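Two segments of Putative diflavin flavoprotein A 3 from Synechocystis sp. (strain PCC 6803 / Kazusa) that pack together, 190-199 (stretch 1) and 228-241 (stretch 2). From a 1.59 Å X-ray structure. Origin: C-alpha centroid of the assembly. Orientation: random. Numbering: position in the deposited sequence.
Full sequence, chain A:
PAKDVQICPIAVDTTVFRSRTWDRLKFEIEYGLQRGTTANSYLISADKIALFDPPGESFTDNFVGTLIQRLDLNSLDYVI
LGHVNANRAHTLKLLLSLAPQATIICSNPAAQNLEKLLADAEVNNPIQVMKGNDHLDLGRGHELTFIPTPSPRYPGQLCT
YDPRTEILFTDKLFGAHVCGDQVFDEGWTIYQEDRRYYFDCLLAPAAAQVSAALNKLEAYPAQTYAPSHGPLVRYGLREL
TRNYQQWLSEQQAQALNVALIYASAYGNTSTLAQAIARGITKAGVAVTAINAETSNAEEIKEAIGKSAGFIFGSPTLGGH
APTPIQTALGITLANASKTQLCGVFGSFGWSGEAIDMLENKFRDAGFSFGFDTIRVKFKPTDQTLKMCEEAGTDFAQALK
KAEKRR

Stretch 1 190-199: IYQEDRRYYF
Stretch 2, residues 228-241: SHGPLVRYGLRELT

No direct hydrogen bond crosses this contact, although an arginine, Arg195, gives it its largest share of covered surface, 104 Å² of residue area in a total of 344 Å². Gln192 to Phe199 are helical, and an i to i+4 bond such as Arg195 N to Tyr191 O (2.9 Å) is present. Stretch 2 runs as a loop to Gly236, the N-cap of a helix in which Leu240 N bonds Gly236 O at 2.8 Å. CA separations set the register: Tyr191–Gly236 9.1 Å, Arg195–Leu240 8.2 Å, Tyr198–His229 9.9 Å.

Arg195 (m, t, t; chi4 167°) extends its guanidinium, with Leu240 CD2 (t, p) over one face, 3.7 Å from Arg195 NE. Arg195 NH2 lies 4.0 Å from Val233 CG1 (chi1 t) and is hydrogen-bonded elsewhere in the structure. Gly236 (phi/psi -101/11) suits its place, since an ideal CB would lie 2.8 Å from Arg195 NH1.

Tyr191 (chi1 m, chi2 -69°) offers a ring face to Pro231: Pro231 CG sits 4.1 Å from the Tyr191 ring centroid, 24° off the normal, a CH-pi contact.

Tyr198 (t, chi2 -85°) meets His229 (m, chi2 -69°) edge-on, Tyr198 OH to His229 CD2 being 3.5 Å. One water bridges them, donating to Tyr198 OH (2.9 Å from its O) and accepting from His229 N (3.2 Å).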

ATOM      1  N   ILE A 190      10.395 -20.713  -6.701  1.00 29.91           N
ATOM      2  CA  ILE A 190      11.248 -19.537  -6.886  1.00 31.34           C
ATOM      3  C   ILE A 190      10.600 -18.233  -6.394  1.00 34.53           C
ATOM      4  O   ILE A 190      11.308 -17.288  -6.054  1.00 32.70           O
ATOM      5  CB  ILE A 190      11.655 -19.343  -8.360  1.00 33.60           C
ATOM      6  CG1 ILE A 190      10.424 -19.279  -9.251  1.00 34.98           C
ATOM      7  CG2 ILE A 190      12.562 -20.469  -8.823  1.00 43.26           C
ATOM      8  CD1 ILE A 190      10.742 -19.539 -10.700  1.00 50.37           C
ATOM      9  N   TYR A 191       9.270 -18.177  -6.357  1.00 30.91           N
ATOM     10  CA  TYR A 191       8.575 -16.954  -5.923  1.00 31.55           C
ATOM     11  C   TYR A 191       7.971 -17.046  -4.517  1.00 33.54           C
ATOM     12  O   TYR A 191       7.451 -16.054  -4.007  1.00 29.08           O
ATOM     13  CB  TYR A 191       7.453 -16.585  -6.906  1.00 27.30           C
ATOM     14  CG  TYR A 191       7.923 -16.321  -8.316  1.00 26.13           C
ATOM     15  CD1 TYR A 191       8.683 -15.202  -8.620  1.00 28.24           C
ATOM     16  CD2 TYR A 191       7.594 -17.185  -9.341  1.00 26.40           C
ATOM     17  CE1 TYR A 191       9.112 -14.962  -9.908  1.00 28.89           C
ATOM     18  CE2 TYR A 191       8.016 -16.953 -10.631  1.00 30.64           C
ATOM     19  CZ  TYR A 191       8.773 -15.842 -10.911  1.00 30.53           C
ATOM     20  OH  TYR A 191       9.189 -15.619 -12.202  1.00 32.38           O
ATOM     21  N   GLN A 192       8.024 -18.230  -3.906  1.00 32.50           N
ATOM     22  CA  GLN A 192       7.373 -18.457  -2.616  1.00 32.10           C
ATOM     23  C   GLN A 192       7.834 -17.465  -1.527  1.00 33.85           C
ATOM     24  O   GLN A 192       7.000 -16.791  -0.898  1.00 28.93           O
ATOM     25  CB  GLN A 192       7.600 -19.911  -2.160  1.00 30.15           C
ATOM     26  CG  GLN A 192       7.707 -20.104  -0.640  1.00 52.89           C
ATOM     27  CD  GLN A 192       6.364 -20.017   0.086  1.00 73.29           C
ATOM     28  OE1 GLN A 192       5.347 -20.526  -0.394  1.00 85.75           O
ATOM     29  NE2 GLN A 192       6.361 -19.372   1.253  1.00 72.47           N
ATOM     30  N   GLU A 193       9.146 -17.358  -1.314  1.00 28.05           N
ATOM     31  CA  GLU A 193       9.660 -16.482  -0.258  1.00 27.86           C
ATOM     32  C   GLU A 193       9.315 -15.022  -0.521  1.00 29.83           C
ATOM     33  O   GLU A 193       8.898 -14.303   0.388  1.00 32.09           O
ATOM     34  CB  GLU A 193      11.175 -16.625  -0.096  1.00 31.82           C
ATOM     35  CG  GLU A 193      11.717 -15.890   1.140  1.00 43.44           C
ATOM     36  CD  GLU A 193      13.247 -15.747   1.161  1.00 57.58           C
ATOM     37  OE1 GLU A 193      13.897 -15.923   0.099  1.00 63.14           O
ATOM     38  OE2 GLU A 193      13.795 -15.447   2.249  1.00 54.84           O
ATOM     39  N   ASP A 194       9.493 -14.577  -1.760  1.00 28.44           N
ATOM     40  CA  ASP A 194       9.135 -13.208  -2.125  1.00 27.57           C
ATOM     41  C   ASP A 194       7.649 -12.909  -1.879  1.00 30.20           C
ATOM     42  O   ASP A 194       7.292 -11.848  -1.356  1.00 28.10           O
ATOM     43  CB  ASP A 194       9.483 -12.946  -3.587  1.00 28.28           C
ATOM     44  CG  ASP A 194      10.970 -13.021  -3.838  1.00 40.57           C
ATOM     45  OD1 ASP A 194      11.375 -13.713  -4.796  1.00 44.17           O
ATOM     46  OD2 ASP A 194      11.728 -12.397  -3.062  1.00 40.20           O
ATOM     47  N   ARG A 195       6.785 -13.848  -2.249  1.00 27.74           N
ATOM     48  CA  ARG A 195       5.348 -13.642  -2.121  1.00 27.70           C
ATOM     49  C   ARG A 195       4.906 -13.600  -0.654  1.00 28.15           C
ATOM     50  O   ARG A 195       4.052 -12.788  -0.283  1.00 28.25           O
ATOM     51  CB  ARG A 195       4.596 -14.728  -2.894  1.00 25.20           C
ATOM     52  CG  ARG A 195       4.582 -14.462  -4.398  1.00 22.60           C
ATOM     53  CD  ARG A 195       4.122 -15.668  -5.176  1.00 21.51           C
ATOM     54  NE  ARG A 195       3.749 -15.280  -6.531  1.00 24.47           N
ATOM     55  CZ  ARG A 195       3.543 -16.134  -7.529  1.00 25.59           C
ATOM     56  NH1 ARG A 195       3.686 -17.445  -7.326  1.00 27.39           N
ATOM     57  NH2 ARG A 195       3.201 -15.678  -8.730  1.00 23.67           N
ATOM     58  N   ARG A 196       5.498 -14.450   0.180  1.00 24.98           N
ATOM     59  CA  ARG A 196       5.204 -14.440   1.611  1.00 25.61           C
ATOM     60  C   ARG A 196       5.724 -13.158   2.272  1.00 24.90           C
ATOM     61  O   ARG A 196       5.041 -12.556   3.095  1.00 26.12           O
ATOM     62  CB  ARG A 196       5.807 -15.675   2.297  1.00 32.20           C
ATOM     63  CG  ARG A 196       5.623 -15.723   3.817  1.00 36.00           C
ATOM     64  CD  ARG A 196       4.188 -16.023   4.180  1.00 50.65           C
ATOM     65  NE  ARG A 196       3.807 -15.443   5.467  1.00 66.29           N
ATOM     66  CZ  ARG A 196       3.592 -16.144   6.574  1.00 69.62           C
ATOM     67  NH1 ARG A 196       3.718 -17.465   6.560  1.00 72.46           N
ATOM     68  NH2 ARG A 196       3.245 -15.523   7.695  1.00 69.11           N
ATOM     69  N   TYR A 197       6.936 -12.748   1.913  1.00 22.02           N
ATOM     70  CA  TYR A 197       7.534 -11.555   2.491  1.00 21.67           C
ATOM     71  C   TYR A 197       6.705 -10.330   2.108  1.00 23.59           C
ATOM     72  O   TYR A 197       6.477  -9.424   2.916  1.00 25.95           O
ATOM     73  CB  TYR A 197       8.982 -11.402   2.020  1.00 25.17           C
ATOM     74  CG  TYR A 197       9.718 -10.271   2.692  1.00 29.41           C
ATOM     75  CD1 TYR A 197      10.079 -10.355   4.033  1.00 34.75           C
ATOM     76  CD2 TYR A 197      10.040  -9.108   1.997  1.00 27.50           C
ATOM     77  CE1 TYR A 197      10.749  -9.312   4.661  1.00 35.10           C
ATOM     78  CE2 TYR A 197      10.708  -8.068   2.613  1.00 28.55           C
ATOM     79  CZ  TYR A 197      11.063  -8.174   3.944  1.00 30.62           C
ATOM     80  OH  TYR A 197      11.730  -7.140   4.565  1.00 32.30           O
ATOM     81  N   TYR A 198       6.247 -10.326   0.861  1.00 24.32           N
ATOM     82  CA  TYR A 198       5.383  -9.275   0.353  1.00 23.39           C
ATOM     83  C   TYR A 198       4.102  -9.218   1.184  1.00 25.82           C
ATOM     84  O   TYR A 198       3.714  -8.150   1.673  1.00 27.72           O
ATOM     85  CB  TYR A 198       5.074  -9.516  -1.128  1.00 20.77           C
ATOM     86  CG  TYR A 198       4.282  -8.415  -1.810  1.00 24.40           C
ATOM     87  CD1 TYR A 198       2.888  -8.379  -1.736  1.00 22.07           C
ATOM     88  CD2 TYR A 198       4.925  -7.421  -2.547  1.00 26.61           C
ATOM     89  CE1 TYR A 198       2.160  -7.384  -2.369  1.00 22.01           C
ATOM     90  CE2 TYR A 198       4.205  -6.418  -3.191  1.00 23.96           C
ATOM     91  CZ  TYR A 198       2.823  -6.407  -3.105  1.00 25.69           C
ATOM     92  OH  TYR A 198       2.109  -5.411  -3.743  1.00 21.95           O
ATOM     93  N   PHE A 199       3.448 -10.361   1.361  1.00 22.39           N
ATOM     94  CA  PHE A 199       2.250 -10.402   2.197  1.00 24.70           C
ATOM     95  C   PHE A 199       2.518  -9.875   3.607  1.00 23.73           C
ATOM     96  O   PHE A 199       1.783  -9.032   4.116  1.00 23.07           O
ATOM     97  CB  PHE A 199       1.691 -11.820   2.287  1.00 25.26           C
ATOM     98  CG  PHE A 199       0.488 -11.931   3.184  1.00 25.68           C
ATOM     99  CD1 PHE A 199       0.639 -12.112   4.551  1.00 28.09           C
ATOM    100  CD2 PHE A 199      -0.793 -11.830   2.663  1.00 24.79           C
ATOM    101  CE1 PHE A 199      -0.467 -12.207   5.383  1.00 29.03           C
ATOM    102  CE2 PHE A 199      -1.905 -11.930   3.489  1.00 28.45           C
ATOM    103  CZ  PHE A 199      -1.743 -12.117   4.851  1.00 28.65           C
ATOM    104  N   SER A 228       0.618  -4.954  -9.276  1.00 22.49           N
ATOM    105  CA  SER A 228       1.551  -3.832  -9.413  1.00 26.17           C
ATOM    106  C   SER A 228       2.992  -4.267  -9.614  1.00 24.55           C
ATOM    107  O   SER A 228       3.751  -3.595 -10.324  1.00 23.00           O
ATOM    108  CB  SER A 228       1.507  -2.924  -8.181  1.00 26.79           C
ATOM    109  OG  SER A 228       0.241  -2.314  -8.040  1.00 36.54           O
ATOM    110  N   HIS A 229       3.372  -5.364  -8.960  1.00 22.18           N
ATOM    111  CA  HIS A 229       4.785  -5.724  -8.819  1.00 22.22           C
ATOM    112  C   HIS A 229       5.062  -7.186  -9.122  1.00 26.20           C
ATOM    113  O   HIS A 229       4.369  -8.075  -8.612  1.00 24.65           O
ATOM    114  CB  HIS A 229       5.276  -5.421  -7.398  1.00 21.27           C
ATOM    115  CG  HIS A 229       4.956  -4.037  -6.934  1.00 22.77           C
ATOM    116  ND1 HIS A 229       5.557  -2.918  -7.466  1.00 21.48           N
ATOM    117  CD2 HIS A 229       4.088  -3.589  -5.994  1.00 22.21           C
ATOM    118  CE1 HIS A 229       5.076  -1.840  -6.874  1.00 22.74           C
ATOM    119  NE2 HIS A 229       4.184  -2.221  -5.978  1.00 23.08           N
ATOM    120  N   GLY A 230       6.084  -7.432  -9.936  1.00 20.38           N
ATOM    121  CA  GLY A 230       6.546  -8.785 -10.191  1.00 21.37           C
ATOM    122  C   GLY A 230       5.893  -9.407 -11.410  1.00 27.15           C
ATOM    123  O   GLY A 230       5.284  -8.708 -12.220  1.00 25.95           O
ATOM    124  N   PRO A 231       6.010 -10.734 -11.549  1.00 26.35           N
ATOM    125  CA  PRO A 231       5.392 -11.411 -12.690  1.00 22.57           C
ATOM    126  C   PRO A 231       3.879 -11.380 -12.601  1.00 25.79           C
ATOM    127  O   PRO A 231       3.323 -11.222 -11.508  1.00 26.06           O
ATOM    128  CB  PRO A 231       5.905 -12.845 -12.565  1.00 28.48           C
ATOM    129  CG  PRO A 231       6.119 -13.023 -11.100  1.00 28.86           C
ATOM    130  CD  PRO A 231       6.642 -11.685 -10.619  1.00 25.09           C
ATOM    131  N   LEU A 232       3.215 -11.523 -13.739  1.00 24.24           N
ATOM    132  CA  LEU A 232       1.779 -11.737 -13.722  1.00 27.96           C
ATOM    133  C   LEU A 232       1.506 -13.094 -13.081  1.00 25.71           C
ATOM    134  O   LEU A 232       2.333 -14.006 -13.166  1.00 26.69           O
ATOM    135  CB  LEU A 232       1.188 -11.650 -15.134  1.00 33.54           C
ATOM    136  CG  LEU A 232       1.005 -10.208 -15.622  1.00 39.09           C
ATOM    137  CD1 LEU A 232       2.344  -9.602 -16.038  1.00 39.81           C
ATOM    138  CD2 LEU A 232      -0.003 -10.130 -16.743  1.00 35.82           C
ATOM    139  N   VAL A 233       0.359 -13.214 -12.421  1.00 22.11           N
ATOM    140  CA  VAL A 233       0.040 -14.417 -11.669  1.00 23.61           C
ATOM    141  C   VAL A 233      -0.943 -15.271 -12.458  1.00 28.71           C
ATOM    142  O   VAL A 233      -2.150 -14.997 -12.478  1.00 28.14           O
ATOM    143  CB  VAL A 233      -0.555 -14.073 -10.279  1.00 26.18           C
ATOM    144  CG1 VAL A 233      -0.677 -15.334  -9.429  1.00 23.83           C
ATOM    145  CG2 VAL A 233       0.301 -13.018  -9.578  1.00 24.27           C
ATOM    146  N   ARG A 234      -0.420 -16.293 -13.128  1.00 29.12           N
ATOM    147  CA  ARG A 234      -1.271 -17.219 -13.864  1.00 32.88           C
ATOM    148  C   ARG A 234      -1.105 -18.651 -13.355  1.00 36.20           C
ATOM    149  O   ARG A 234      -2.072 -19.315 -12.966  1.00 39.76           O
ATOM    150  CB  ARG A 234      -0.970 -17.157 -15.362  1.00 35.48           C
ATOM    151  CG  ARG A 234      -1.826 -18.120 -16.182  1.00 38.15           C
ATOM    152  CD  ARG A 234      -1.795 -17.761 -17.649  1.00 42.15           C
ATOM    153  NE  ARG A 234      -2.486 -16.502 -17.908  1.00 46.83           N
ATOM    154  CZ  ARG A 234      -2.328 -15.781 -19.015  1.00 55.41           C
ATOM    155  NH1 ARG A 234      -1.500 -16.202 -19.965  1.00 62.81           N
ATOM    156  NH2 ARG A 234      -2.993 -14.642 -19.176  1.00 46.44           N
ATOM    157  N   TYR A 235       0.135 -19.112 -13.340  1.00 28.89           N
ATOM    158  CA  TYR A 235       0.426 -20.473 -12.941  1.00 29.58           C
ATOM    159  C   TYR A 235       0.324 -20.665 -11.437  1.00 27.89           C
ATOM    160  O   TYR A 235      -0.001 -21.760 -10.974  1.00 29.18           O
ATOM    161  CB  TYR A 235       1.808 -20.862 -13.449  1.00 29.32           C
ATOM    162  CG  TYR A 235       1.896 -20.704 -14.940  1.00 30.05           C
ATOM    163  CD1 TYR A 235       1.279 -21.618 -15.783  1.00 34.96           C
ATOM    164  CD2 TYR A 235       2.569 -19.633 -15.510  1.00 28.32           C
ATOM    165  CE1 TYR A 235       1.341 -21.485 -17.153  1.00 34.84           C
ATOM    166  CE2 TYR A 235       2.637 -19.491 -16.882  1.00 30.97           C
ATOM    167  CZ  TYR A 235       2.019 -20.425 -17.698  1.00 38.05           C
ATOM    168  OH  TYR A 235       2.074 -20.300 -19.067  1.00 44.16           O
ATOM    169  N   GLY A 236       0.579 -19.604 -10.677  1.00 24.69           N
ATOM    170  CA  GLY A 236       0.503 -19.691  -9.228  1.00 28.45           C
ATOM    171  C   GLY A 236      -0.768 -19.119  -8.624  1.00 31.65           C
ATOM    172  O   GLY A 236      -0.859 -18.952  -7.403  1.00 29.18           O
ATOM    173  N   LEU A 237      -1.752 -18.828  -9.474  1.00 29.56           N
ATOM    174  CA  LEU A 237      -2.944 -18.098  -9.047  1.00 25.63           C
ATOM    175  C   LEU A 237      -3.702 -18.815  -7.923  1.00 26.86           C
ATOM    176  O   LEU A 237      -3.909 -18.243  -6.849  1.00 28.44           O
ATOM    177  CB  LEU A 237      -3.874 -17.848 -10.241  1.00 30.15           C
ATOM    178  CG  LEU A 237      -5.052 -16.885 -10.005  1.00 32.99           C
ATOM    179  CD1 LEU A 237      -5.523 -16.234 -11.298  1.00 31.07           C
ATOM    180  CD2 LEU A 237      -6.215 -17.602  -9.322  1.00 28.37           C
ATOM    181  N   ARG A 238      -4.098 -20.063  -8.150  1.00 25.92           N
ATOM    182  CA  ARG A 238      -4.873 -20.777  -7.133  1.00 30.29           C
ATOM    183  C   ARG A 238      -4.067 -21.004  -5.868  1.00 30.53           C
ATOM    184  O   ARG A 238      -4.557 -20.767  -4.759  1.00 31.29           O
ATOM    185  CB  ARG A 238      -5.396 -22.113  -7.674  1.00 29.35           C
ATOM    186  CG  ARG A 238      -6.550 -21.932  -8.638  1.00 47.80           C
ATOM    187  CD  ARG A 238      -7.109 -23.257  -9.105  1.00 68.46           C
ATOM    188  NE  ARG A 238      -8.125 -23.074 -10.138  1.00 78.97           N
ATOM    189  CZ  ARG A 238      -8.868 -24.058 -10.638  1.00 84.42           C
ATOM    190  NH1 ARG A 238      -8.715 -25.301 -10.200  1.00 83.72           N
ATOM    191  NH2 ARG A 238      -9.767 -23.796 -11.578  1.00 87.61           N
ATOM    192  N   GLU A 239      -2.827 -21.442  -6.031  1.00 25.41           N
ATOM    193  CA  GLU A 239      -2.015 -21.771  -4.878  1.00 24.77           C
ATOM    194  C   GLU A 239      -1.726 -20.521  -4.059  1.00 25.62           C
ATOM    195  O   GLU A 239      -1.764 -20.559  -2.836  1.00 29.54           O
ATOM    196  CB  GLU A 239      -0.721 -22.442  -5.306  1.00 24.00           C
ATOM    197  CG  GLU A 239       0.084 -22.988  -4.162  1.00 27.40           C
ATOM    198  CD  GLU A 239       1.118 -24.011  -4.620  1.00 36.38           C
ATOM    199  OE1 GLU A 239       1.715 -24.665  -3.744  1.00 33.63           O
ATOM    200  OE2 GLU A 239       1.336 -24.161  -5.849  1.00 31.87           O
ATOM    201  N   LEU A 240      -1.453 -19.405  -4.723  1.00 25.78           N
ATOM    202  CA  LEU A 240      -1.162 -18.182  -3.988  1.00 27.54           C
ATOM    203  C   LEU A 240      -2.422 -17.695  -3.285  1.00 29.29           C
ATOM    204  O   LEU A 240      -2.362 -17.196  -2.160  1.00 28.17           O
ATOM    205  CB  LEU A 240      -0.608 -17.091  -4.913  1.00 28.96           C
ATOM    206  CG  LEU A 240      -0.279 -15.747  -4.244  1.00 29.14           C
ATOM    207  CD1 LEU A 240       0.654 -15.923  -3.047  1.00 25.83           C
ATOM    208  CD2 LEU A 240       0.311 -14.758  -5.256  1.00 27.89           C
ATOM    209  N   THR A 241      -3.569 -17.849  -3.940  1.00 27.71           N
ATOM    210  CA  THR A 241      -4.818 -17.409  -3.332  1.00 28.65           C
ATOM    211  C   THR A 241      -5.113 -18.222  -2.061  1.00 30.26           C
ATOM    212  O   THR A 241      -5.434 -17.649  -1.020  1.00 30.73           O
ATOM    213  CB  THR A 241      -5.982 -17.518  -4.314  1.00 30.34           C
ATOM    214  OG1 THR A 241      -5.684 -16.738  -5.474  1.00 30.89           O
ATOM    215  CG2 THR A 241      -7.259 -16.984  -3.686  1.00 28.62           C
TER
HETATM  216  O   HOH W   1       1.499  -6.060  -6.457  1.00 24.12           O